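Local coordinates for tetratricopeptide repeat protein (Parabacteroides merdae ATCC 43184, PDB 4R7S), which is of unknown function but, as a tetratricopeptide repeat protein, probably forms a curved helical scaffold that binds other proteins or peptides, at residues E161-F166 / D185-M190; Y113-L118 / E129-K134; R175-Y180 / T205-T210. All coordinates share one frame; numbering follows the deposited sequence.

Interaction 1 of 3, residues E161-F166 / D185-M190; sequences ESERIF and DLYFMM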
loop_
_atom_site.group_PDB
_atom_site.type_symbol
_atom_site.label_atom_id
_atom_site.label_comp_id
_atom_site.label_asym_id
_atom_site.label_seq_id
_atom_site.Cartn_x
_atom_site.Cartn_y
_atom_site.Cartn_z
ATOM N N GLU A 161 1.746 -12.767 -20.795
ATOM C CA GLU A 161 0.852 -13.319 -19.784
ATOM C C GLU A 161 0.233 -12.142 -19.004
ATOM O O GLU A 161 -0.994 -12.065 -18.846
ATOM C CB GLU A 161 1.592 -14.329 -18.876
ATOM C CG GLU A 161 0.715 -15.135 -17.914
ATOM C CD GLU A 161 -0.617 -15.729 -18.362
ATOM O OE1 GLU A 161 -0.961 -15.648 -19.565
ATOM O OE2 GLU A 161 -1.342 -16.248 -17.479
ATOM N N SER A 162 1.085 -11.179 -18.636
ATOM C CA SER A 162 0.672 -9.990 -17.941
ATOM C C SER A 162 -0.391 -9.228 -18.750
ATOM O O SER A 162 -1.408 -8.787 -18.197
ATOM C CB SER A 162 1.891 -9.111 -17.682
ATOM O OG SER A 162 1.511 -7.999 -16.896
ATOM N N GLU A 163 -0.151 -9.081 -20.059
ATOM C CA GLU A 163 -1.055 -8.362 -20.953
ATOM C C GLU A 163 -2.382 -9.090 -21.068
ATOM O O GLU A 163 -3.425 -8.442 -21.062
ATOM C CB GLU A 163 -0.405 -8.172 -22.334
ATOM C CG GLU A 163 -1.281 -7.358 -23.274
ATOM C CD GLU A 163 -0.878 -7.310 -24.729
ATOM O OE1 GLU A 163 -0.223 -8.253 -25.229
ATOM O OE2 GLU A 163 -1.262 -6.325 -25.386
ATOM N N ARG A 164 -2.346 -10.436 -21.153
ATOM C CA ARG A 164 -3.564 -11.232 -21.222
ATOM C C ARG A 164 -4.453 -10.971 -19.988
ATOM O O ARG A 164 -5.661 -10.759 -20.150
ATOM C CB ARG A 164 -3.215 -12.723 -21.329
ATOM C CG ARG A 164 -4.417 -13.610 -21.600
ATOM C CD ARG A 164 -4.163 -15.074 -21.267
ATOM N NE ARG A 164 -3.719 -15.300 -19.884
ATOM C CZ ARG A 164 -4.508 -15.326 -18.815
ATOM N NH1 ARG A 164 -5.813 -15.099 -18.936
ATOM N NH2 ARG A 164 -3.999 -15.568 -17.613
ATOM N N ILE A 165 -3.844 -10.945 -18.772
ATOM C CA ILE A 165 -4.555 -10.731 -17.503
ATOM C C ILE A 165 -5.170 -9.325 -17.472
ATOM O O ILE A 165 -6.355 -9.195 -17.165
ATOM C CB ILE A 165 -3.653 -10.987 -16.276
ATOM C CG1 ILE A 165 -3.117 -12.428 -16.297
ATOM C CG2 ILE A 165 -4.425 -10.676 -14.965
ATOM C CD1 ILE A 165 -1.942 -12.729 -15.360
ATOM N N PHE A 166 -4.372 -8.288 -17.796
ATOM C CA PHE A 166 -4.868 -6.913 -17.823
ATOM C C PHE A 166 -5.952 -6.766 -18.857
ATOM O O PHE A 166 -6.901 -6.045 -18.604
ATOM C CB PHE A 166 -3.747 -5.898 -18.115
ATOM C CG PHE A 166 -2.930 -5.505 -16.919
ATOM C CD1 PHE A 166 -3.489 -4.750 -15.891
ATOM C CD2 PHE A 166 -1.594 -5.856 -16.828
ATOM C CE1 PHE A 166 -2.725 -4.379 -14.775
ATOM C CE2 PHE A 166 -0.828 -5.472 -15.724
ATOM C CZ PHE A 166 -1.400 -4.749 -14.697
ATOM N N ASP A 185 1.740 0.824 -17.623
ATOM C CA ASP A 185 3.058 0.574 -17.041
ATOM C C ASP A 185 3.678 -0.660 -17.668
ATOM O O ASP A 185 4.891 -0.678 -17.908
ATOM C CB ASP A 185 2.992 0.440 -15.505
ATOM C CG ASP A 185 4.366 0.485 -14.854
ATOM O OD1 ASP A 185 5.042 1.532 -14.970
ATOM O OD2 ASP A 185 4.788 -0.548 -14.275
ATOM N N LEU A 186 2.851 -1.676 -17.945
ATOM C CA LEU A 186 3.300 -2.899 -18.607
ATOM C C LEU A 186 3.761 -2.576 -20.023
ATOM O O LEU A 186 4.824 -3.042 -20.436
ATOM C CB LEU A 186 2.182 -3.962 -18.653
ATOM C CG LEU A 186 2.386 -5.085 -19.673
ATOM C CD1 LEU A 186 3.464 -6.047 -19.230
ATOM C CD2 LEU A 186 1.131 -5.822 -19.871
ATOM N N TYR A 187 2.968 -1.767 -20.758
ATOM C CA TYR A 187 3.313 -1.391 -22.124
ATOM C C TYR A 187 4.623 -0.591 -22.163
ATOM O O TYR A 187 5.462 -0.846 -23.029
ATOM C CB TYR A 187 2.172 -0.635 -22.787
ATOM C CG TYR A 187 0.990 -1.513 -23.154
ATOM C CD1 TYR A 187 1.180 -2.813 -23.629
ATOM C CD2 TYR A 187 -0.309 -1.012 -23.127
ATOM C CE1 TYR A 187 0.096 -3.610 -24.015
ATOM C CE2 TYR A 187 -1.400 -1.796 -23.519
ATOM C CZ TYR A 187 -1.193 -3.099 -23.951
ATOM O OH TYR A 187 -2.262 -3.870 -24.341
ATOM N N PHE A 188 4.839 0.290 -21.182
ATOM C CA PHE A 188 6.078 1.056 -21.121
ATOM C C PHE A 188 7.246 0.112 -20.884
ATOM O O PHE A 188 8.234 0.197 -21.610
ATOM C CB PHE A 188 6.018 2.138 -20.052
ATOM C CG PHE A 188 7.332 2.842 -19.801
ATOM C CD1 PHE A 188 7.775 3.842 -20.651
ATOM C CD2 PHE A 188 8.088 2.556 -18.667
ATOM C CE1 PHE A 188 8.965 4.529 -20.392
ATOM C CE2 PHE A 188 9.288 3.221 -18.422
ATOM C CZ PHE A 188 9.717 4.208 -19.284
HETATM N N MSE A 189 7.119 -0.823 -19.914
HETATM C CA MSE A 189 8.188 -1.786 -19.645
HETATM C C MSE A 189 8.451 -2.708 -20.837
HETATM O O MSE A 189 9.493 -3.352 -20.887
HETATM C CB MSE A 189 7.881 -2.623 -18.417
HETATM C CG MSE A 189 8.011 -1.849 -17.139
HETATM SE SE MSE A 189 7.767 -3.010 -15.595
HETATM C CE MSE A 189 9.439 -4.190 -15.793
HETATM N N MSE A 190 7.510 -2.782 -21.768
HETATM C CA MSE A 190 7.603 -3.615 -22.964
HETATM C C MSE A 190 8.250 -2.876 -24.138
HETATM O O MSE A 190 8.501 -3.508 -25.169
HETATM C CB MSE A 190 6.188 -4.078 -23.400
HETATM C CG MSE A 190 5.653 -5.223 -22.601
HETATM SE SE MSE A 190 3.881 -5.706 -23.229
HETATM C CE MSE A 190 4.433 -6.830 -24.781
#
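The hydroxyl OH of Y187 donates a hydrogen bond to OE2 of E163, 2.8 Å away, and a weak bond from R195 NE reaches the same hydroxyl. E163 accepts through the anti lone pair of OE2, the one turned away from its other oxygen. The two side chains cross at about a right angle, with the carboxylate and ring planes 89° apart, and OE2 lies at the edge of the ring near its plane, 3.3 Å from Y187 CE1. E163 gets there with CG anti to its backbone N (chi1 -177°) and an extended chain beyond. A glutamate suits this partly exposed place because its length carries the charge to a buried partner, while tyrosine supplies a rigid arm ending in a donor. The nearby R195 would probably help to offset the carboxylate's charge.

Beside this polar pair the CB of L186 is directed toward helix 159-172; CD2 lies against the backbone at E163, while CD1 reaches the S162 side chain. CD2 comes within 3.5 Å of E163 N and also meets F166 CD2 at 4.1 Å, whereas CD1 lies 3.6 Å from S162 OG. The serine is small enough to let the leucine in close, and its hydroxyl is satisfied by the carbonyl of A150 on helix 143-156. F166 leans on the same helix through L147 and A150.

The axes of the two segments run 10.6 Å apart and nearly antiparallel, at 159°. Such packing of successive antiparallel helices is characteristic of the stacked helical hairpins of tetratricopeptide repeats.

Interaction 2 of 3, residues Y113-L118 / E129-K134; sequences YCRGLL and EQDFDK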
loop_
_atom_site.group_PDB
_atom_site.type_symbol
_atom_site.label_atom_id
_atom_site.label_comp_id
_atom_site.label_asym_id
_atom_site.label_seq_id
_atom_site.Cartn_x
_atom_site.Cartn_y
_atom_site.Cartn_z
ATOM N N TYR A 113 -2.401 -11.194 0.194
ATOM C CA TYR A 113 -2.252 -10.171 -0.841
ATOM C C TYR A 113 -1.026 -9.315 -0.597
ATOM O O TYR A 113 -0.245 -9.110 -1.518
ATOM C CB TYR A 113 -3.500 -9.281 -0.940
ATOM C CG TYR A 113 -3.414 -8.245 -2.042
ATOM C CD1 TYR A 113 -3.375 -8.624 -3.383
ATOM C CD2 TYR A 113 -3.391 -6.884 -1.747
ATOM C CE1 TYR A 113 -3.262 -7.674 -4.399
ATOM C CE2 TYR A 113 -3.290 -5.925 -2.756
ATOM C CZ TYR A 113 -3.229 -6.325 -4.080
ATOM O OH TYR A 113 -3.153 -5.377 -5.069
ATOM N N CYS A 114 -0.847 -8.842 0.638
ATOM C CA CYS A 114 0.260 -7.970 1.016
ATOM C C CYS A 114 1.584 -8.705 0.983
ATOM O O CYS A 114 2.561 -8.131 0.506
ATOM C CB CYS A 114 0.008 -7.333 2.375
ATOM S SG CYS A 114 -1.333 -6.119 2.376
ATOM N N ARG A 115 1.621 -9.975 1.434
ATOM C CA ARG A 115 2.844 -10.766 1.388
ATOM C C ARG A 115 3.202 -11.037 -0.061
ATOM O O ARG A 115 4.380 -10.951 -0.416
ATOM C CB ARG A 115 2.733 -12.075 2.189
ATOM C CG ARG A 115 4.104 -12.712 2.476
ATOM C CD ARG A 115 4.040 -13.959 3.339
ATOM N NE ARG A 115 3.320 -15.085 2.726
ATOM C CZ ARG A 115 3.171 -16.273 3.309
ATOM N NH1 ARG A 115 3.710 -16.510 4.503
ATOM N NH2 ARG A 115 2.487 -17.232 2.705
ATOM N N GLY A 116 2.181 -11.330 -0.877
ATOM C CA GLY A 116 2.324 -11.565 -2.309
ATOM C C GLY A 116 3.057 -10.428 -2.994
ATOM O O GLY A 116 4.047 -10.660 -3.691
ATOM N N LEU A 117 2.605 -9.189 -2.754
ATOM C CA LEU A 117 3.224 -7.967 -3.270
ATOM C C LEU A 117 4.659 -7.839 -2.783
ATOM O O LEU A 117 5.534 -7.524 -3.598
ATOM C CB LEU A 117 2.435 -6.724 -2.836
ATOM C CG LEU A 117 1.008 -6.554 -3.370
ATOM C CD1 LEU A 117 0.402 -5.255 -2.853
ATOM C CD2 LEU A 117 0.960 -6.574 -4.907
ATOM N N LEU A 118 4.911 -8.082 -1.456
ATOM C CA LEU A 118 6.256 -8.019 -0.871
ATOM C C LEU A 118 7.192 -8.970 -1.573
ATOM O O LEU A 118 8.348 -8.610 -1.829
ATOM C CB LEU A 118 6.272 -8.353 0.626
ATOM C CG LEU A 118 5.899 -7.285 1.615
ATOM C CD1 LEU A 118 6.123 -7.797 3.010
ATOM C CD2 LEU A 118 6.724 -6.007 1.411
ATOM N N GLU A 129 3.357 -15.900 -6.527
ATOM C CA GLU A 129 2.436 -16.695 -7.331
ATOM C C GLU A 129 1.555 -17.575 -6.427
ATOM O O GLU A 129 0.331 -17.579 -6.577
ATOM C CB GLU A 129 3.260 -17.567 -8.295
ATOM C CG GLU A 129 2.549 -17.923 -9.585
ATOM C CD GLU A 129 3.253 -18.969 -10.428
ATOM O OE1 GLU A 129 4.394 -18.713 -10.878
ATOM O OE2 GLU A 129 2.658 -20.049 -10.638
ATOM N N GLN A 130 2.185 -18.277 -5.457
ATOM C CA GLN A 130 1.507 -19.190 -4.537
ATOM C C GLN A 130 0.528 -18.448 -3.592
ATOM O O GLN A 130 -0.551 -18.972 -3.305
ATOM C CB GLN A 130 2.534 -20.033 -3.766
ATOM C CG GLN A 130 3.239 -21.030 -4.691
ATOM C CD GLN A 130 4.321 -21.876 -4.050
ATOM O OE1 GLN A 130 4.219 -22.305 -2.893
ATOM N NE2 GLN A 130 5.340 -22.220 -4.837
ATOM N N ASP A 131 0.865 -17.206 -3.200
ATOM C CA ASP A 131 0.018 -16.367 -2.349
ATOM C C ASP A 131 -1.198 -15.836 -3.109
ATOM O O ASP A 131 -2.278 -15.751 -2.520
ATOM C CB ASP A 131 0.819 -15.204 -1.731
ATOM C CG ASP A 131 1.668 -15.584 -0.518
ATOM O OD1 ASP A 131 1.568 -16.748 -0.054
ATOM O OD2 ASP A 131 2.433 -14.726 -0.043
ATOM N N PHE A 132 -1.045 -15.499 -4.406
ATOM C CA PHE A 132 -2.197 -15.031 -5.195
ATOM C C PHE A 132 -3.096 -16.230 -5.541
ATOM O O PHE A 132 -4.324 -16.109 -5.471
ATOM C CB PHE A 132 -1.772 -14.229 -6.433
ATOM C CG PHE A 132 -0.914 -13.027 -6.096
ATOM C CD1 PHE A 132 -1.347 -12.074 -5.173
ATOM C CD2 PHE A 132 0.326 -12.847 -6.698
ATOM C CE1 PHE A 132 -0.539 -10.986 -4.833
ATOM C CE2 PHE A 132 1.127 -11.738 -6.378
ATOM C CZ PHE A 132 0.690 -10.819 -5.448
ATOM N N ASP A 133 -2.492 -17.411 -5.759
ATOM C CA ASP A 133 -3.278 -18.629 -6.004
ATOM C C ASP A 133 -4.094 -19.009 -4.766
ATOM O O ASP A 133 -5.252 -19.390 -4.911
ATOM C CB ASP A 133 -2.385 -19.797 -6.429
ATOM C CG ASP A 133 -1.848 -19.707 -7.849
ATOM O OD1 ASP A 133 -2.522 -19.077 -8.709
ATOM O OD2 ASP A 133 -0.775 -20.311 -8.118
ATOM N N LYS A 134 -3.504 -18.866 -3.549
ATOM C CA LYS A 134 -4.170 -19.166 -2.274
ATOM C C LYS A 134 -5.427 -18.339 -2.135
ATOM O O LYS A 134 -6.432 -18.880 -1.692
ATOM C CB LYS A 134 -3.233 -18.937 -1.062
ATOM C CG LYS A 134 -3.697 -19.599 0.249
ATOM C CD LYS A 134 -3.524 -21.130 0.282
ATOM C CE LYS A 134 -4.186 -21.771 1.477
ATOM N NZ LYS A 134 -4.084 -23.255 1.431
#
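The antiparallel helix pair of a tetratricopeptide repeat is held here by F132 lying against the bare backbone of G116 and by an ion pair between R115 and D131. A small residue on one helix facing an aromatic on the next is consistent with the family's consensus. The ring atom CZ of F132 comes to 3.4 Å from G116 C. A glycine belongs here because a beta carbon would point toward the neighbouring helix and come within 2.5 Å of F132 CE1, a clash; without one, the segment axes approach to 8.3 Å, and the CA atoms of G116 and D131 lie only 5.3 Å apart. Y113 and L117, one turn of helix apart, meet the outer end of the same ring. Its CE1 meets Y113 CD1 obliquely at 4.0 Å, while L117 offers CD2 to CZ at 4.3 Å, and CG of L117 sits over one face of the tyrosine ring toward its rim.

On the other side of G116, R115 grips D131 side-on: NE to OD2 and NH2 to OD1, each 2.9 Å with an N-H...O angle of 171°. Guanidinium and carboxylate are nearly coplanar, 12° apart, and both oxygens are met on their syn side. The arginine chain bends at chi3 (64°), which sets NE on the D131 side. Aspartate is short enough to hold its charge close to the glycine backbone, and arginine alone offers two parallel N-H groups to match the two oxygens. The remaining NH1 bonds to N99 OD1, which would help fix the guanidinium's rotation.

R115 also rests on L95 and L102 of helix 91-104, while on the following side Y113 touches R144 and E129 packs on H149 and L152, all three on helix 143-156.

Interaction 3 of 3, residues R175-Y180 / T205-T210; sequences RDWILY and TESEPT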
loop_
_atom_site.group_PDB
_atom_site.type_symbol
_atom_site.label_atom_id
_atom_site.label_comp_id
_atom_site.label_asym_id
_atom_site.label_seq_id
_atom_site.Cartn_x
_atom_site.Cartn_y
_atom_site.Cartn_z
ATOM N N ARG A 175 -14.393 0.354 -16.996
ATOM C CA ARG A 175 -14.325 1.714 -16.479
ATOM C C ARG A 175 -13.569 1.776 -15.147
ATOM O O ARG A 175 -13.557 2.828 -14.514
ATOM C CB ARG A 175 -15.722 2.334 -16.368
ATOM C CG ARG A 175 -16.260 2.795 -17.715
ATOM C CD ARG A 175 -17.534 3.606 -17.566
ATOM N NE ARG A 175 -17.596 4.684 -18.557
ATOM C CZ ARG A 175 -17.448 5.978 -18.282
ATOM N NH1 ARG A 175 -17.255 6.382 -17.030
ATOM N NH2 ARG A 175 -17.510 6.879 -19.253
ATOM N N ASP A 176 -12.905 0.675 -14.743
ATOM C CA ASP A 176 -12.049 0.674 -13.556
ATOM C C ASP A 176 -10.690 1.209 -14.038
ATOM O O ASP A 176 -9.777 0.455 -14.400
ATOM C CB ASP A 176 -11.968 -0.730 -12.912
ATOM C CG ASP A 176 -11.095 -0.846 -11.660
ATOM O OD1 ASP A 176 -10.694 0.214 -11.103
ATOM O OD2 ASP A 176 -10.831 -1.995 -11.223
ATOM N N TRP A 177 -10.596 2.534 -14.086
ATOM C CA TRP A 177 -9.478 3.288 -14.625
ATOM C C TRP A 177 -8.082 2.891 -14.079
ATOM O O TRP A 177 -7.138 2.870 -14.869
ATOM C CB TRP A 177 -9.723 4.789 -14.464
ATOM C CG TRP A 177 -11.069 5.237 -14.988
ATOM C CD1 TRP A 177 -12.069 5.820 -14.268
ATOM C CD2 TRP A 177 -11.592 5.048 -16.317
ATOM N NE1 TRP A 177 -13.151 6.071 -15.076
ATOM C CE2 TRP A 177 -12.890 5.597 -16.336
ATOM C CE3 TRP A 177 -11.064 4.530 -17.511
ATOM C CZ2 TRP A 177 -13.690 5.592 -17.488
ATOM C CZ3 TRP A 177 -11.843 4.553 -18.660
ATOM C CH2 TRP A 177 -13.141 5.078 -18.642
ATOM N N ILE A 178 -7.954 2.502 -12.811
ATOM C CA ILE A 178 -6.657 2.130 -12.223
ATOM C C ILE A 178 -6.033 0.884 -12.909
ATOM O O ILE A 178 -4.828 0.626 -12.781
ATOM C CB ILE A 178 -6.795 1.956 -10.678
ATOM C CG1 ILE A 178 -5.501 2.294 -9.941
ATOM C CG2 ILE A 178 -7.359 0.604 -10.262
ATOM C CD1 ILE A 178 -5.056 3.800 -10.040
ATOM N N LEU A 179 -6.857 0.126 -13.633
ATOM C CA LEU A 179 -6.387 -1.028 -14.389
ATOM C C LEU A 179 -5.608 -0.558 -15.625
ATOM O O LEU A 179 -4.631 -1.192 -16.008
ATOM C CB LEU A 179 -7.557 -1.930 -14.803
ATOM C CG LEU A 179 -8.365 -2.605 -13.699
ATOM C CD1 LEU A 179 -9.588 -3.279 -14.284
ATOM C CD2 LEU A 179 -7.524 -3.616 -12.932
ATOM N N TYR A 180 -6.035 0.563 -16.231
ATOM C CA TYR A 180 -5.391 1.148 -17.410
ATOM C C TYR A 180 -4.011 1.686 -17.046
ATOM O O TYR A 180 -3.117 1.681 -17.883
ATOM C CB TYR A 180 -6.254 2.254 -18.016
ATOM C CG TYR A 180 -7.523 1.776 -18.675
ATOM C CD1 TYR A 180 -8.681 1.570 -17.933
ATOM C CD2 TYR A 180 -7.593 1.598 -20.056
ATOM C CE1 TYR A 180 -9.869 1.151 -18.537
ATOM C CE2 TYR A 180 -8.779 1.197 -20.675
ATOM C CZ TYR A 180 -9.915 0.966 -19.909
ATOM O OH TYR A 180 -11.095 0.555 -20.493
ATOM N N THR A 205 -8.373 11.552 -19.792
ATOM C CA THR A 205 -9.621 12.069 -20.362
ATOM C C THR A 205 -10.845 11.779 -19.467
ATOM O O THR A 205 -11.724 12.639 -19.342
ATOM C CB THR A 205 -9.822 11.496 -21.785
ATOM O OG1 THR A 205 -8.607 11.665 -22.528
ATOM C CG2 THR A 205 -10.985 12.160 -22.554
ATOM N N GLU A 206 -10.891 10.592 -18.853
ATOM C CA GLU A 206 -12.040 10.097 -18.105
ATOM C C GLU A 206 -11.943 10.137 -16.585
ATOM O O GLU A 206 -12.955 9.897 -15.925
ATOM C CB GLU A 206 -12.282 8.631 -18.496
ATOM C CG GLU A 206 -12.538 8.398 -19.978
ATOM C CD GLU A 206 -13.949 8.608 -20.485
ATOM O OE1 GLU A 206 -14.852 8.944 -19.682
ATOM O OE2 GLU A 206 -14.146 8.432 -21.708
ATOM N N SER A 207 -10.757 10.369 -16.023
ATOM C CA SER A 207 -10.577 10.289 -14.575
ATOM C C SER A 207 -9.510 11.318 -14.079
ATOM O O SER A 207 -9.228 12.308 -14.757
ATOM C CB SER A 207 -10.196 8.844 -14.223
ATOM O OG SER A 207 -9.820 8.595 -12.879
ATOM N N GLU A 208 -8.981 11.101 -12.861
ATOM C CA GLU A 208 -7.963 11.913 -12.204
ATOM C C GLU A 208 -6.723 11.002 -12.004
ATOM O O GLU A 208 -6.748 10.096 -11.165
ATOM C CB GLU A 208 -8.496 12.521 -10.886
ATOM N N PRO A 209 -5.677 11.157 -12.853
ATOM C CA PRO A 209 -4.506 10.270 -12.744
ATOM C C PRO A 209 -3.749 10.367 -11.411
ATOM O O PRO A 209 -3.805 11.385 -10.709
ATOM C CB PRO A 209 -3.599 10.738 -13.898
ATOM C CG PRO A 209 -4.482 11.512 -14.806
ATOM C CD PRO A 209 -5.492 12.155 -13.930
ATOM N N THR A 210 -3.022 9.289 -11.083
ATOM C CA THR A 210 -2.161 9.241 -9.909
ATOM C C THR A 210 -0.842 9.922 -10.266
ATOM O O THR A 210 -0.561 10.141 -11.454
ATOM C CB THR A 210 -1.941 7.786 -9.416
ATOM O OG1 THR A 210 -1.085 7.076 -10.326
ATOM C CG2 THR A 210 -3.248 7.033 -9.175
HETATM O O HOH W 1 -15.935 9.254 -16.556
#
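CB of E206 sits over the face of the six-membered ring of W177, a CH-pi contact 3.7 Å from the ring centroid and 20° off its normal. Further along the indole, S207 CB meets CD1 of W177 at 3.6 Å. The tryptophan is broad and flat enough to meet both E206, at the end of helix 193-206, and S207 just after it. R175 NH2 comes 3.4 Å from OE1 of E206, a salt bridge with the two planes 81° apart. The E206 chain bends at chi2 (-83°), which places CD. A water joins R175 NH1 to E206 O, with a weak bond to OE1. The opposite indole face carries R175 O, and CZ2, at the indole rim, lies over one face of the R175 guanidinium. An alanine in place of W177 would probably leave E206 CB without the ring face it packs on and the R175 guanidinium without the indole rim beside it, both freer to turn.

Beyond, I178 CD1 touches T210 CG2 at 3.8 Å, while T210 OG1 bonds to E181 OE1. The contact joins the turn entering helix 178-189 to the turn between helices 193-206 and 211-223, T210 being the latter's N-cap.

From the N terminus, interaction 2 comes first: it closes the short hairpin between helices 109-121 and 125-138 and is complete before the others open. After helix 143-156, interaction 1 begins on helix 159-172. Before it closes on helix 178-189, interaction 3 opens at 175-180 and finishes only at 205-210, so these two cross along the chain. They touch where F166 CD1 meets the carbonyl O of L179. Interaction 1 ties helix 159-172 to helix 178-189, and interaction 3 ties the start of helix 178-189 to the end of helix 193-206 and the turn leading into helix 211-223. Interaction 2 touches neither, its nearest atoms about 9 Å from each.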